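Local coordinates for protein alginate lyase (Paenibacillus sp. FPU-7, PDB 6KFN) that cleaves the polysaccharide alginate as a lyase, probably by beta-elimination, with a chain wound into a right-handed parallel beta-helix, at residues K19-I27 against A43-I51; V271-A281 against N291-A299. One frame throughout, in Å; residues are numbered along the deposited sequence. Where two conformers were deposited one is given.

Interaction 1 (K19-I27 against A43-I51)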
ATOM      1  N   LYS A  19      11.857 -17.294 -13.001  1.00  9.23           N
ATOM      2  CA  LYS A  19      12.446 -18.512 -12.440  1.00 10.86           C
ATOM      3  C   LYS A  19      13.970 -18.442 -12.498  1.00 10.32           C
ATOM      4  O   LYS A  19      14.653 -18.891 -11.583  1.00 14.31           O
ATOM      5  CB  LYS A  19      11.915 -19.745 -13.177  1.00 12.93           C
ATOM      6  CG  LYS A  19      12.460 -21.067 -12.670  1.00 26.19           C
ATOM      7  CD  LYS A  19      11.811 -22.248 -13.413  1.00 41.19           C
ATOM      8  CE  LYS A  19      12.573 -23.560 -13.240  1.00 41.43           C
ATOM      9  NZ  LYS A  19      11.725 -24.707 -13.661  1.00 54.19           N
ATOM     10  N   ASN A  20      14.503 -17.867 -13.563  1.00  9.04           N
ATOM     11  CA  ASN A  20      15.937 -17.772 -13.822  1.00  8.85           C
ATOM     12  C   ASN A  20      16.501 -16.409 -13.478  1.00  8.95           C
ATOM     13  O   ASN A  20      17.588 -16.053 -13.940  1.00  9.94           O
ATOM     14  CB  ASN A  20      16.199 -18.122 -15.305  1.00  9.23           C
ATOM     15  CG  ASN A  20      17.656 -18.111 -15.715  1.00 12.13           C
ATOM     16  OD1 ASN A  20      18.033 -17.418 -16.679  1.00 13.01           O
ATOM     17  ND2 ASN A  20      18.461 -18.967 -15.094  1.00 18.49           N
ATOM     18  N   ALA A  21      15.810 -15.624 -12.649  1.00  8.81           N
ATOM     19  CA  ALA A  21      16.241 -14.267 -12.384  1.00  9.13           C
ATOM     20  C   ALA A  21      17.555 -14.256 -11.621  1.00  9.46           C
ATOM     21  O   ALA A  21      17.758 -15.041 -10.686  1.00 10.39           O
ATOM     22  CB  ALA A  21      15.181 -13.518 -11.588  1.00 10.37           C
ATOM     23  N   LYS A  22      18.409 -13.313 -11.997  1.00  9.48           N
ATOM     24  CA  LYS A  22      19.727 -13.094 -11.417  0.67 10.36           C
ATOM     25  C   LYS A  22      19.913 -11.618 -11.107  1.00  9.38           C
ATOM     26  O   LYS A  22      19.345 -10.760 -11.796  1.00  8.60           O
ATOM     27  CB  LYS A  22      20.820 -13.530 -12.409  0.67 13.50           C
ATOM     28  CG  LYS A  22      20.732 -14.999 -12.779  0.67 11.44           C
ATOM     29  CD  LYS A  22      21.818 -15.389 -13.770  0.67 15.54           C
ATOM     30  CE  LYS A  22      21.694 -16.837 -14.179  0.67 21.54           C
ATOM     31  NZ  LYS A  22      22.502 -17.192 -15.375  0.67 33.37           N
ATOM     32  N   PRO A  23      20.734 -11.288 -10.090  1.00 10.26           N
ATOM     33  CA  PRO A  23      21.102  -9.891  -9.864  1.00 10.06           C
ATOM     34  C   PRO A  23      21.504  -9.205 -11.160  1.00  9.82           C
ATOM     35  O   PRO A  23      22.298  -9.742 -11.946  1.00 10.92           O
ATOM     36  CB  PRO A  23      22.263  -9.984  -8.848  1.00 11.03           C
ATOM     37  CG  PRO A  23      21.987 -11.298  -8.121  1.00 11.69           C
ATOM     38  CD  PRO A  23      21.497 -12.208  -9.237  1.00 11.70           C
ATOM     39  N   GLY A  24      20.979  -7.998 -11.393  1.00  9.31           N
ATOM     40  CA  GLY A  24      21.295  -7.214 -12.570  1.00  9.58           C
ATOM     41  C   GLY A  24      20.428  -7.499 -13.781  1.00  9.55           C
ATOM     42  O   GLY A  24      20.568  -6.833 -14.804  1.00 11.05           O
ATOM     43  N   ASP A  25      19.510  -8.448 -13.683  1.00  9.30           N
ATOM     44  CA  ASP A  25      18.605  -8.696 -14.800  1.00  8.20           C
ATOM     45  C   ASP A  25      17.658  -7.507 -14.989  1.00  7.93           C
ATOM     46  O   ASP A  25      17.170  -6.922 -14.026  1.00  8.61           O
ATOM     47  CB  ASP A  25      17.782  -9.966 -14.598  1.00  7.74           C
ATOM     48  CG  ASP A  25      18.492 -11.251 -14.905  1.00  8.29           C
ATOM     49  OD1 ASP A  25      19.640 -11.212 -15.434  1.00  9.34           O
ATOM     50  OD2 ASP A  25      17.881 -12.304 -14.661  1.00  9.18           O
ATOM     51  N   ASP A  26      17.320  -7.244 -16.256  1.00  7.93           N
ATOM     52  CA  ASP A  26      16.322  -6.247 -16.665  1.00  7.31           C
ATOM     53  C   ASP A  26      15.291  -7.000 -17.500  1.00  6.69           C
ATOM     54  O   ASP A  26      15.557  -7.315 -18.657  1.00  7.32           O
ATOM     55  CB  ASP A  26      17.012  -5.148 -17.435  1.00  9.49           C
ATOM     56  CG  ASP A  26      16.154  -3.940 -17.712  1.00 10.62           C
ATOM     57  OD1 ASP A  26      15.124  -3.767 -17.058  1.00 10.66           O
ATOM     58  OD2 ASP A  26      16.581  -3.126 -18.597  1.00 13.98           O
ATOM     59  N   ILE A  27      14.156  -7.303 -16.875  1.00  6.50           N
ATOM     60  CA  ILE A  27      13.062  -8.028 -17.500  1.00  6.14           C
ATOM     61  C   ILE A  27      12.085  -6.971 -18.020  1.00  6.20           C
ATOM     62  O   ILE A  27      11.454  -6.258 -17.242  1.00  6.99           O
ATOM     63  CB  ILE A  27      12.393  -8.981 -16.508  1.00  6.29           C
ATOM     64  CG1 ILE A  27      13.412  -9.957 -15.922  1.00  7.50           C
ATOM     65  CG2 ILE A  27      11.230  -9.689 -17.190  1.00  7.54           C
ATOM     66  CD1 ILE A  27      12.858 -10.762 -14.729  1.00  8.41           C
ATOM     67  N   ALA A  43      14.039 -14.650  -6.370  1.00  6.67           N
ATOM     68  CA  ALA A  43      15.466 -14.413  -6.261  1.00  6.87           C
ATOM     69  C   ALA A  43      15.706 -13.067  -5.575  1.00  6.78           C
ATOM     70  O   ALA A  43      14.794 -12.268  -5.419  1.00  8.61           O
ATOM     71  CB  ALA A  43      16.089 -14.418  -7.664  1.00  8.40           C
ATOM     72  N   SER A  44      16.939 -12.823  -5.169  1.00  7.52           N
ATOM     73  CA  SER A  44      17.328 -11.552  -4.598  1.00  7.27           C
ATOM     74  C   SER A  44      18.403 -10.876  -5.421  1.00  7.63           C
ATOM     75  O   SER A  44      19.394 -11.500  -5.835  1.00  9.51           O
ATOM     76  CB  SER A  44      17.853 -11.700  -3.167  1.00  8.17           C
ATOM     77  OG  SER A  44      16.802 -12.057  -2.290  1.00  8.71           O
ATOM     78  N   GLY A  45      18.228  -9.589  -5.629  1.00  7.00           N
ATOM     79  CA  GLY A  45      19.278  -8.720  -6.104  1.00  7.47           C
ATOM     80  C   GLY A  45      20.091  -8.159  -4.927  1.00  6.69           C
ATOM     81  O   GLY A  45      19.992  -8.626  -3.795  1.00  7.79           O
ATOM     82  N   THR A  46      20.856  -7.133  -5.229  1.00  6.30           N
ATOM     83  CA  THR A  46      21.579  -6.313  -4.259  1.00  6.39           C
ATOM     84  C   THR A  46      21.339  -4.858  -4.608  1.00  6.34           C
ATOM     85  O   THR A  46      20.832  -4.534  -5.680  1.00  6.41           O
ATOM     86  CB  THR A  46      23.090  -6.615  -4.262  1.00  6.62           C
ATOM     87  OG1 THR A  46      23.587  -6.084  -5.476  1.00  7.09           O
ATOM     88  CG2 THR A  46      23.391  -8.092  -4.103  1.00  7.77           C
ATOM     89  N   ALA A  47      21.806  -3.946  -3.758  1.00  6.20           N
ATOM     90  CA  ALA A  47      21.695  -2.528  -4.101  1.00  6.89           C
ATOM     91  C   ALA A  47      22.424  -2.209  -5.389  1.00  7.08           C
ATOM     92  O   ALA A  47      21.983  -1.380  -6.188  1.00  9.17           O
ATOM     93  CB  ALA A  47      22.193  -1.654  -2.950  1.00  7.97           C
ATOM     94  N   SER A  48      23.585  -2.844  -5.586  1.00  6.75           N
ATOM     95  CA  SER A  48      24.398  -2.577  -6.774  1.00  7.47           C
ATOM     96  C   SER A  48      23.891  -3.341  -8.001  1.00  9.05           C
ATOM     97  O   SER A  48      24.212  -2.949  -9.134  1.00 12.24           O
ATOM     98  CB  SER A  48      25.842  -2.986  -6.508  1.00  7.44           C
ATOM     99  OG  SER A  48      26.390  -2.274  -5.416  1.00  9.11           O
ATOM    100  N   GLN A  49      23.179  -4.441  -7.785  1.00  8.05           N
ATOM    101  CA  GLN A  49      22.692  -5.343  -8.820  0.67  9.32           C
ATOM    102  C   GLN A  49      21.217  -5.656  -8.555  1.00  7.82           C
ATOM    103  O   GLN A  49      20.891  -6.802  -8.268  1.00  7.88           O
ATOM    104  CB  GLN A  49      23.488  -6.672  -8.872  0.67 12.75           C
ATOM    105  CG  GLN A  49      25.011  -6.640  -8.947  0.67  7.22           C
ATOM    106  CD  GLN A  49      25.664  -8.028  -8.892  0.67  7.19           C
ATOM    107  OE1 GLN A  49      25.741  -8.755  -9.884  0.67  8.95           O
ATOM    108  NE2 GLN A  49      26.017  -8.409  -7.655  0.67  6.35           N
ATOM    109  N   PRO A  50      20.302  -4.684  -8.646  1.00  6.98           N
ATOM    110  CA  PRO A  50      18.886  -5.001  -8.419  1.00  6.39           C
ATOM    111  C   PRO A  50      18.387  -5.884  -9.552  1.00  6.30           C
ATOM    112  O   PRO A  50      19.007  -5.990 -10.617  1.00  7.18           O
ATOM    113  CB  PRO A  50      18.205  -3.626  -8.409  1.00  7.82           C
ATOM    114  CG  PRO A  50      19.130  -2.771  -9.257  1.00 11.30           C
ATOM    115  CD  PRO A  50      20.515  -3.273  -8.945  1.00  9.28           C
ATOM    116  N   ILE A  51      17.230  -6.498  -9.329  1.00  5.77           N
ATOM    117  CA  ILE A  51      16.514  -7.246 -10.358  1.00  6.05           C
ATOM    118  C   ILE A  51      15.321  -6.387 -10.756  1.00  5.93           C
ATOM    119  O   ILE A  51      14.560  -5.968  -9.894  1.00  6.29           O
ATOM    120  CB  ILE A  51      16.081  -8.646  -9.889  1.00  6.04           C
ATOM    121  CG1 ILE A  51      17.257  -9.413  -9.329  1.00  7.18           C
ATOM    122  CG2 ILE A  51      15.452  -9.396 -11.071  1.00  7.42           C
ATOM    123  CD1 ILE A  51      16.931 -10.792  -8.773  1.00  8.01           C
TER
HETATM  124  O   HOH W   1      24.538 -11.101 -11.929  1.00 24.93           O
HETATM  125  O   HOH W   2      18.167  -4.628 -12.841  1.00 11.18           O
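The type II beta turn Lys22-Asp25, where the chain enters strand 25-29 near the N-terminal end of the beta-helix, settles through Pro23 and Gly24 onto Gln49 and Pro50, just ahead of strand 51-55 on the next coil. Gly24, at the third position of the turn with positive phi, sends its N-H to Pro50 O at 2.9 Å. That bond is bent, and the donor lies above the carbonyl plane; a second, weak bond from the same N reaches Gln49 O. The Pro23 ring sits in the crook of the opposing loop: its CB meets Gln49 CB at 3.5 Å, while its CG comes equally close to Ser44 O. Ile51 packs against the turn. With CG1 anti to the carbonyl carbon (chi1 -53°), that branch lies 3.5 Å from Lys22 O, and CG2 turns to Ala21 CB. Ala21 CB also packs on Ala43 CB at 4.1 Å, and Trp82 of the following coil touches both Ala21 and Ile51. Asp25, the last residue of the turn, takes the Lys22 N-H on OD2 from above its carboxylate plane, and its OD1 forms a salt bridge with Arg4, so both oxygens are engaged and the turn is braced. At the start of the strand, one water donates to Asp25 O at 2.8 Å and to Pro50 O at 2.7 Å, bridging the two backbones where Asp25, followed by Ile27, bonds to Thr52. Such stacking of a turn on the loop one coil further on, leading straight into parallel strand pairing, is typical of the right-handed parallel beta-helix.

Interaction 2 (V271-A281 against N291-A299)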
ATOM      1  N   VAL A 271      -7.411  13.814  13.361  1.00  4.51           N
ATOM      2  CA  VAL A 271      -6.777  12.665  14.011  1.00  4.62           C
ATOM      3  C   VAL A 271      -7.626  12.257  15.196  1.00  4.64           C
ATOM      4  O   VAL A 271      -7.804  13.051  16.133  1.00  5.35           O
ATOM      5  CB  VAL A 271      -5.334  12.927  14.477  1.00  5.48           C
ATOM      6  CG1 VAL A 271      -4.758  11.666  15.143  1.00  6.59           C
ATOM      7  CG2 VAL A 271      -4.457  13.390  13.325  1.00  6.23           C
ATOM      8  N   ASN A 272      -8.129  11.026  15.160  1.00  4.56           N
ATOM      9  CA  ASN A 272      -8.872  10.425  16.272  1.00  4.56           C
ATOM     10  C   ASN A 272      -7.993   9.306  16.837  1.00  4.42           C
ATOM     11  O   ASN A 272      -7.936   8.208  16.268  1.00  4.60           O
ATOM     12  CB  ASN A 272     -10.216   9.913  15.790  1.00  4.99           C
ATOM     13  CG  ASN A 272     -11.055   9.401  16.909  1.00  6.18           C
ATOM     14  OD1 ASN A 272     -10.714   9.545  18.101  1.00  7.45           O
ATOM     15  ND2 ASN A 272     -12.201   8.830  16.558  1.00  8.75           N
ATOM     16  N   ALA A 273      -7.275   9.628  17.918  1.00  5.12           N
ATOM     17  CA  ALA A 273      -6.381   8.683  18.567  1.00  4.75           C
ATOM     18  C   ALA A 273      -7.168   8.038  19.708  1.00  4.89           C
ATOM     19  O   ALA A 273      -7.449   8.684  20.718  1.00  5.57           O
ATOM     20  CB  ALA A 273      -5.132   9.392  19.080  1.00  5.27           C
ATOM     21  N   VAL A 274      -7.576   6.800  19.505  1.00  5.42           N
ATOM     22  CA  VAL A 274      -8.527   6.158  20.413  1.00  5.79           C
ATOM     23  C   VAL A 274      -7.817   5.552  21.622  1.00  6.05           C
ATOM     24  O   VAL A 274      -6.812   4.854  21.484  1.00  6.06           O
ATOM     25  CB  VAL A 274      -9.334   5.111  19.639  1.00  6.84           C
ATOM     26  CG1 VAL A 274     -10.327   4.391  20.539  1.00  8.61           C
ATOM     27  CG2 VAL A 274     -10.067   5.765  18.467  1.00  8.27           C
ATOM     28  N   GLY A 275      -8.364   5.770  22.800  1.00  6.84           N
ATOM     29  CA  GLY A 275      -7.918   5.061  23.981  1.00  7.10           C
ATOM     30  C   GLY A 275      -6.546   5.491  24.424  1.00  6.15           C
ATOM     31  O   GLY A 275      -6.290   6.662  24.699  1.00  7.22           O
ATOM     32  N   ASP A 276      -5.609   4.533  24.471  1.00  6.41           N
ATOM     33  CA  ASP A 276      -4.246   4.783  24.882  1.00  6.58           C
ATOM     34  C   ASP A 276      -3.331   5.170  23.717  1.00  5.84           C
ATOM     35  O   ASP A 276      -2.131   5.359  23.928  1.00  6.85           O
ATOM     36  CB  ASP A 276      -3.679   3.534  25.583  1.00  7.55           C
ATOM     37  CG  ASP A 276      -4.321   3.223  26.872  1.00  9.63           C
ATOM     38  OD1 ASP A 276      -4.677   4.137  27.624  1.00 13.17           O
ATOM     39  OD2 ASP A 276      -4.466   2.014  27.173  1.00 12.91           O
ATOM     40  N   ALA A 277      -3.853   5.297  22.502  1.00  5.27           N
ATOM     41  CA  ALA A 277      -3.011   5.611  21.365  1.00  5.01           C
ATOM     42  C   ALA A 277      -2.390   6.990  21.544  1.00  5.16           C
ATOM     43  O   ALA A 277      -3.011   7.877  22.122  1.00  6.26           O
ATOM     44  CB  ALA A 277      -3.843   5.590  20.094  1.00  5.50           C
ATOM     45  N   THR A 278      -1.172   7.193  21.020  1.00  5.21           N
ATOM     46  CA  THR A 278      -0.547   8.500  21.120  1.00  5.25           C
ATOM     47  C   THR A 278      -0.120   9.011  19.743  1.00  5.28           C
ATOM     48  O   THR A 278       0.355   8.258  18.885  1.00  5.43           O
ATOM     49  CB  THR A 278       0.651   8.521  22.088  1.00  6.36           C
ATOM     50  OG1 THR A 278       1.643   7.577  21.670  1.00  5.96           O
ATOM     51  CG2 THR A 278       0.206   8.260  23.518  1.00  6.56           C
ATOM     52  N   ALA A 279      -0.265  10.329  19.589  1.00  5.38           N
ATOM     53  CA  ALA A 279       0.106  10.995  18.369  1.00  5.50           C
ATOM     54  C   ALA A 279       0.593  12.387  18.666  1.00  5.49           C
ATOM     55  O   ALA A 279       0.281  12.983  19.699  1.00  6.62           O
ATOM     56  CB  ALA A 279      -1.099  11.046  17.415  1.00  6.77           C
ATOM     57  N   SER A 280       1.299  12.947  17.700  1.00  7.09           N
ATOM     58  CA  SER A 280       1.677  14.350  17.652  0.80  6.58           C
ATOM     59  C   SER A 280       1.166  14.913  16.337  1.00  6.64           C
ATOM     60  O   SER A 280       1.120  14.207  15.332  1.00  7.93           O
ATOM     61  CB  SER A 280       3.195  14.530  17.747  0.80  8.54           C
ATOM     62  OG  SER A 280       3.734  13.940  18.926  0.80 24.83           O
ATOM     63  N   ALA A 281       0.827  16.202  16.342  1.00  7.31           N
ATOM     64  CA  ALA A 281       0.257  16.820  15.156  1.00  8.23           C
ATOM     65  C   ALA A 281       0.686  18.273  15.074  1.00  8.46           C
ATOM     66  O   ALA A 281       0.730  18.988  16.080  1.00 11.30           O
ATOM     67  CB  ALA A 281      -1.251  16.685  15.197  1.00  9.72           C
ATOM     68  N   ASN A 291     -13.975  19.568  13.768  1.00  7.06           N
ATOM     69  CA  ASN A 291     -13.229  18.820  14.752  1.00  6.91           C
ATOM     70  C   ASN A 291     -11.805  18.514  14.274  1.00  6.36           C
ATOM     71  O   ASN A 291     -11.572  18.095  13.143  1.00  6.36           O
ATOM     72  CB  ASN A 291     -13.981  17.547  15.036  1.00  7.64           C
ATOM     73  CG  ASN A 291     -15.232  17.790  15.879  1.00  9.08           C
ATOM     74  OD1 ASN A 291     -15.314  18.786  16.604  1.00 12.23           O
ATOM     75  ND2 ASN A 291     -16.168  16.896  15.804  1.00 10.03           N
ATOM     76  N   LEU A 292     -10.861  18.689  15.189  1.00  6.80           N
ATOM     77  CA  LEU A 292      -9.450  18.582  14.894  0.55  5.86           C
ATOM     78  C   LEU A 292      -8.893  17.270  15.466  1.00  5.63           C
ATOM     79  O   LEU A 292      -8.764  16.277  14.747  1.00  6.00           O
ATOM     80  CB  LEU A 292      -8.743  19.849  15.370  0.55 12.08           C
ATOM     81  CG  LEU A 292      -7.312  19.994  14.885  0.55 10.26           C
ATOM     82  CD1 LEU A 292      -7.179  20.011  13.328  0.55  9.76           C
ATOM     83  CD2 LEU A 292      -6.710  21.220  15.551  0.55 20.05           C
ATOM     84  N   TYR A 293      -8.616  17.257  16.765  1.00  6.15           N
ATOM     85  CA  TYR A 293      -7.950  16.130  17.397  1.00  6.10           C
ATOM     86  C   TYR A 293      -8.749  15.598  18.574  1.00  6.43           C
ATOM     87  O   TYR A 293      -9.335  16.350  19.361  1.00  7.64           O
ATOM     88  CB  TYR A 293      -6.521  16.541  17.877  1.00  7.14           C
ATOM     89  CG  TYR A 293      -5.699  17.171  16.767  1.00  7.45           C
ATOM     90  CD1 TYR A 293      -5.557  16.557  15.540  1.00  7.48           C
ATOM     91  CD2 TYR A 293      -5.045  18.378  16.955  1.00 11.09           C
ATOM     92  CE1 TYR A 293      -4.846  17.130  14.539  1.00  8.45           C
ATOM     93  CE2 TYR A 293      -4.294  18.962  15.935  1.00 12.98           C
ATOM     94  CZ  TYR A 293      -4.220  18.330  14.717  1.00  9.65           C
ATOM     95  OH  TYR A 293      -3.507  18.868  13.655  1.00 12.76           O
ATOM     96  N   GLN A 294      -8.730  14.277  18.714  1.00  5.71           N
ATOM     97  CA  GLN A 294      -9.306  13.581  19.861  1.00  5.95           C
ATOM     98  C   GLN A 294      -8.288  12.575  20.363  1.00  5.44           C
ATOM     99  O   GLN A 294      -7.619  11.905  19.569  1.00  5.87           O
ATOM    100  CB  GLN A 294     -10.642  12.895  19.496  1.00  6.79           C
ATOM    101  CG  GLN A 294     -11.403  12.525  20.793  1.00 10.44           C
ATOM    102  CD  GLN A 294     -12.773  11.928  20.615  1.00  8.72           C
ATOM    103  OE1 GLN A 294     -13.091  11.515  19.498  1.00 17.15           O
ATOM    104  NE2 GLN A 294     -13.532  11.821  21.625  1.00 10.65           N
ATOM    105  N   GLY A 295      -8.192  12.479  21.690  1.00  5.61           N
ATOM    106  CA  GLY A 295      -7.311  11.552  22.346  1.00  6.61           C
ATOM    107  C   GLY A 295      -6.028  12.214  22.824  1.00  5.26           C
ATOM    108  O   GLY A 295      -5.960  13.412  23.090  1.00  5.76           O
ATOM    109  N   HIS A 296      -4.993  11.373  22.941  1.00  5.66           N
ATOM    110  CA  HIS A 296      -3.677  11.786  23.433  1.00  6.02           C
ATOM    111  C   HIS A 296      -2.872  12.321  22.257  1.00  5.79           C
ATOM    112  O   HIS A 296      -1.950  11.679  21.758  1.00  6.48           O
ATOM    113  CB  HIS A 296      -2.959  10.612  24.090  1.00  6.01           C
ATOM    114  CG  HIS A 296      -3.647  10.055  25.288  1.00  6.00           C
ATOM    115  ND1 HIS A 296      -4.655   9.110  25.232  1.00  6.40           N
ATOM    116  CD2 HIS A 296      -3.448  10.284  26.609  1.00  7.37           C
ATOM    117  CE1 HIS A 296      -5.052   8.792  26.445  1.00  6.72           C
ATOM    118  NE2 HIS A 296      -4.322   9.480  27.302  1.00  7.24           N
ATOM    119  N   VAL A 297      -3.269  13.504  21.799  1.00  6.79           N
ATOM    120  CA  VAL A 297      -2.644  14.161  20.662  1.00  6.56           C
ATOM    121  C   VAL A 297      -1.921  15.396  21.163  1.00  7.19           C
ATOM    122  O   VAL A 297      -2.544  16.329  21.682  1.00  8.63           O
ATOM    123  CB  VAL A 297      -3.646  14.511  19.551  1.00  7.17           C
ATOM    124  CG1 VAL A 297      -2.894  15.130  18.366  1.00  7.53           C
ATOM    125  CG2 VAL A 297      -4.416  13.275  19.104  1.00  7.94           C
ATOM    126  N   ASN A 298      -0.597  15.395  20.992  1.00  7.24           N
ATOM    127  CA  ASN A 298       0.247  16.519  21.332  1.00  8.85           C
ATOM    128  C   ASN A 298       0.287  17.431  20.126  1.00 10.95           C
ATOM    129  O   ASN A 298       0.831  17.084  19.096  1.00  9.21           O
ATOM    130  CB  ASN A 298       1.639  16.019  21.680  1.00 11.92           C
ATOM    131  CG  ASN A 298       2.557  17.121  22.122  1.00 33.05           C
ATOM    132  OD1 ASN A 298       2.242  18.309  21.961  1.00 32.15           O
ATOM    133  ND2 ASN A 298       3.721  16.737  22.649  1.00 62.63           N
ATOM    134  N   ALA A 299      -0.390  18.568  20.245  1.00 25.91           N
ATOM    135  CA  ALA A 299      -0.584  19.479  19.125  1.00 21.56           C
ATOM    136  C   ALA A 299       0.284  20.695  19.357  1.00 32.96           C
ATOM    137  O   ALA A 299       0.755  21.278  18.395  1.00 47.98           O
ATOM    138  CB  ALA A 299      -2.056  19.860  18.974  1.00 30.43           C
TER
HETATM  139  O   HOH W   3      -5.464   8.635  22.624  1.00  5.78           O
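Val271 with Tyr293 and Asn272 with Gln294 pair as parallel bridges, and beyond the corner Ala279 with Val297 and Ser280 with Asn298 do the same, strands 278-281 and 296-298 running 28° apart. Val271 N donates to Leu292 O at 3.1 Å and Val271 O receives Gln294 N; on the second side Ala279 O takes Asn298 N at 2.9 Å. Each segment thus bends through two faces of a right-handed beta-helix, the later one laid on the earlier as the last coil before the modelled C terminus. Inside that bend Val297 divides its methyls: with CG1 anti to the backbone N (chi1 -177°), CG1 reaches Ala281 CB and CG2 reaches Ala273 CB, each at 3.9 Å. The Tyr293 ring carries Ala281 CB over one face, 3.4 Å from CZ, with Leu292 CG over the opposite face, and Val271 CB lies obliquely against CD1 at 3.8 Å. Its hydroxyl is hydrogen-bonded to Asn284. An alanine at Tyr293 is likely to open a gap between Val271 and Ala281 and to leave Asn284 without this partner. At the corner Gly295 brings its CA to 3.3 Å from Ala273 O, where a CB would clash with that oxygen. His296 N donates to a water at 2.8 Å, which also lies close to Ala273 O and Ala277 O. The same water and Gly275 O both meet the His296 ring at its edge, in its plane, while His296 CB rests on Ala277 O and Thr278 CG2.

Overall arrangement
Following the chain from the N terminus, helix 11-19 leads into interaction 1, which closes a loop containing strands 34-36 and 39-41 and ties the start of strand 25-29 to the start of strand 51-55. A parallel sheet then passes through the successive coils, from strand 39-41 at one edge to strand 293-294 at the other, within this chain. There interaction 2 closes a shorter loop of nine residues and pairs strands 269-273 and 278-287 with the final strands 293-294 and 296-298. The contacts follow in series, neither nested nor crossed. Their centres lie 43 Å apart, on opposite sides of the chain's centre, one near each end of the solenoid, without touching.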